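Local coordinates for RNA polymerase ECF-subfamily sigma factor (Streptomyces venezuelae, PDB 6DXO), which probably directs RNA polymerase to promoters of genes for aerial mycelium formation, as an ECF sigma factor held inactive by an anti-sigma factor until released, at residues 131-134 with 135-139. Residues are numbered along the deposited sequence; the frame is centred on the assembly and turned at random.
Sequences IKTL and QYRAV
The carbonyl O of Ile-131 accepts a hydrogen bond from the backbone N of Gln-135 at 2.8 Å, the first of four successive i to i+4 bonds. The Gln-135 side chain folds back over the same turn: with chi1 at 73°, CG is tucked between its own backbone N and carbonyl carbon, and Gln-135 CG comes to 3.3 Å from Lys-132 O. Beyond CG the chain is extended, which carries NE2 to 4.0 Å from CA of Lys-132, while OE1 is satisfied by a hydrogen bond from NE of Arg-110. Lys-132 O accepts a longer bond, 3.3 Å, from Tyr-136 N, the donor standing 35° above the carbonyl plane. One residue on, Thr-133 O is bonded by Arg-137 N in its carbonyl plane, and here the side chains also meet, running side by side in the same direction. With OG1 rotated beside the backbone N (chi1 -64°), the methyl CG2 of Thr-133 is left trans to that N and sits over the centre of one face of the Arg-137 guanidinium, 3.4 Å from CZ; OG1 makes a weak hydrogen bond back to Gly-129 O. Leu-134 O completes the series with Ala-138 N, and Ala-138 CB lies 3.3 Å from that same oxygen. Helix 128-144 follows helix 117-124 as in a helix-turn-helix, in the place of the recognition helix that in sigma region 4 probably reads the -35 element. Leu-134 packs on Gln-103 and Cys-106 of helix 101-112, Ala-138 on Gln-103 and Val-107, whereas Ile-131 reaches Val-117, Thr-120 and Ala-121 of helix 117-124, where Leu-134 also touches Met-124.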
ATOM      1  N   ILE A 131     -16.838 -22.389   1.194  1.00 26.78           N
ATOM      2  CA  ILE A 131     -15.731 -21.888   0.369  1.00 23.17           C
ATOM      3  C   ILE A 131     -15.848 -22.381  -1.080  1.00 24.63           C
ATOM      4  O   ILE A 131     -15.633 -21.627  -2.023  1.00 23.58           O
ATOM      5  CB  ILE A 131     -14.326 -22.244   0.946  1.00 34.56           C
ATOM      6  CG1 ILE A 131     -14.136 -21.649   2.345  1.00 31.52           C
ATOM      7  CG2 ILE A 131     -13.203 -21.783  -0.011  1.00 26.81           C
ATOM      8  CD1 ILE A 131     -14.324 -20.147   2.422  1.00 30.31           C
ATOM      9  N   LYS A 132     -16.198 -23.651  -1.269  1.00 30.58           N
ATOM     10  CA  LYS A 132     -16.351 -24.148  -2.632  1.00 28.35           C
ATOM     11  C   LYS A 132     -17.450 -23.387  -3.372  1.00 30.78           C
ATOM     12  O   LYS A 132     -17.298 -23.053  -4.545  1.00 28.09           O
ATOM     13  CB  LYS A 132     -16.617 -25.651  -2.644  1.00 35.60           C
ATOM     14  CG  LYS A 132     -15.402 -26.486  -2.313  1.00 34.43           C
ATOM     15  CD  LYS A 132     -15.732 -27.969  -2.337  1.00 42.50           C
ATOM     16  CE  LYS A 132     -14.587 -28.784  -1.759  1.00 45.60           C
ATOM     17  NZ  LYS A 132     -14.826 -30.242  -1.895  1.00 40.63           N
ATOM     18  N   THR A 133     -18.560 -23.123  -2.686  1.00 28.77           N
ATOM     19  CA  THR A 133     -19.625 -22.323  -3.271  1.00 28.15           C
ATOM     20  C   THR A 133     -19.129 -20.909  -3.579  1.00 29.18           C
ATOM     21  O   THR A 133     -19.368 -20.368  -4.661  1.00 31.30           O
ATOM     22  CB  THR A 133     -20.837 -22.237  -2.331  1.00 36.15           C
ATOM     23  OG1 THR A 133     -21.387 -23.548  -2.149  1.00 35.61           O
ATOM     24  CG2 THR A 133     -21.904 -21.326  -2.919  1.00 41.14           C
ATOM     25  N   LEU A 134     -18.430 -20.321  -2.615  1.00 29.42           N
ATOM     26  CA  LEU A 134     -17.992 -18.932  -2.715  1.00 28.24           C
ATOM     27  C   LEU A 134     -16.995 -18.703  -3.840  1.00 28.46           C
ATOM     28  O   LEU A 134     -17.077 -17.703  -4.560  1.00 29.35           O
ATOM     29  CB  LEU A 134     -17.405 -18.471  -1.376  1.00 31.72           C
ATOM     30  CG  LEU A 134     -16.957 -17.016  -1.256  1.00 28.04           C
ATOM     31  CD1 LEU A 134     -18.030 -16.063  -1.781  1.00 30.10           C
ATOM     32  CD2 LEU A 134     -16.598 -16.699   0.192  1.00 31.00           C
ATOM     33  N   GLN A 135     -16.045 -19.617  -3.996  1.00 27.37           N
ATOM     34  CA  GLN A 135     -15.047 -19.466  -5.038  1.00 24.02           C
ATOM     35  C   GLN A 135     -15.682 -19.643  -6.406  1.00 25.09           C
ATOM     36  O   GLN A 135     -15.241 -19.048  -7.385  1.00 28.96           O
ATOM     37  CB  GLN A 135     -13.898 -20.457  -4.850  1.00 24.09           C
ATOM     38  CG  GLN A 135     -14.243 -21.905  -5.173  1.00 30.92           C
ATOM     39  CD  GLN A 135     -13.073 -22.820  -4.916  1.00 31.54           C
ATOM     40  OE1 GLN A 135     -12.000 -22.368  -4.511  1.00 30.11           O
ATOM     41  NE2 GLN A 135     -13.262 -24.110  -5.156  1.00 29.04           N
ATOM     42  N   TYR A 136     -16.734 -20.459  -6.469  1.00 31.71           N
ATOM     43  CA  TYR A 136     -17.441 -20.638  -7.722  1.00 31.30           C
ATOM     44  C   TYR A 136     -18.177 -19.358  -8.108  1.00 28.34           C
ATOM     45  O   TYR A 136     -18.092 -18.902  -9.251  1.00 34.55           O
ATOM     46  CB  TYR A 136     -18.403 -21.837  -7.660  1.00 29.98           C
ATOM     47  CG  TYR A 136     -19.284 -21.919  -8.882  1.00 36.55           C
ATOM     48  CD1 TYR A 136     -18.748 -22.233 -10.125  1.00 34.33           C
ATOM     49  CD2 TYR A 136     -20.646 -21.654  -8.799  1.00 38.82           C
ATOM     50  CE1 TYR A 136     -19.540 -22.290 -11.251  1.00 41.48           C
ATOM     51  CE2 TYR A 136     -21.450 -21.712  -9.926  1.00 41.96           C
ATOM     52  CZ  TYR A 136     -20.891 -22.032 -11.146  1.00 45.24           C
ATOM     53  OH  TYR A 136     -21.679 -22.088 -12.271  1.00 46.53           O
ATOM     54  N   ARG A 137     -18.886 -18.770  -7.151  1.00 25.04           N
ATOM     55  CA  ARG A 137     -19.668 -17.568  -7.414  1.00 28.33           C
ATOM     56  C   ARG A 137     -18.747 -16.398  -7.722  1.00 31.06           C
ATOM     57  O   ARG A 137     -19.096 -15.507  -8.494  1.00 32.96           O
ATOM     58  CB  ARG A 137     -20.570 -17.235  -6.221  1.00 33.73           C
ATOM     59  CG  ARG A 137     -21.719 -18.218  -6.017  1.00 44.32           C
ATOM     60  CD  ARG A 137     -22.452 -17.966  -4.706  1.00 53.78           C
ATOM     61  NE  ARG A 137     -23.626 -18.827  -4.554  1.00 62.37           N
ATOM     62  CZ  ARG A 137     -24.313 -18.967  -3.423  1.00 66.62           C
ATOM     63  NH1 ARG A 137     -23.945 -18.313  -2.328  1.00 67.81           N
ATOM     64  NH2 ARG A 137     -25.366 -19.771  -3.381  1.00 68.48           N
ATOM     65  N   ALA A 138     -17.561 -16.417  -7.125  1.00 32.04           N
ATOM     66  CA  ALA A 138     -16.601 -15.331  -7.310  1.00 30.07           C
ATOM     67  C   ALA A 138     -16.002 -15.335  -8.709  1.00 27.33           C
ATOM     68  O   ALA A 138     -15.924 -14.288  -9.362  1.00 32.49           O
ATOM     69  CB  ALA A 138     -15.506 -15.391  -6.245  1.00 30.15           C
ATOM     70  N   VAL A 139     -15.574 -16.503  -9.172  1.00 29.72           N
ATOM     71  CA  VAL A 139     -14.981 -16.604 -10.498  1.00 34.61           C
ATOM     72  C   VAL A 139     -16.036 -16.410 -11.592  1.00 36.74           C
ATOM     73  O   VAL A 139     -15.735 -15.898 -12.672  1.00 37.13           O
ATOM     74  CB  VAL A 139     -14.241 -17.941 -10.700  1.00 33.52           C
ATOM     75  CG1 VAL A 139     -13.595 -17.981 -12.071  1.00 37.41           C
ATOM     76  CG2 VAL A 139     -13.190 -18.139  -9.609  1.00 30.83           C
TER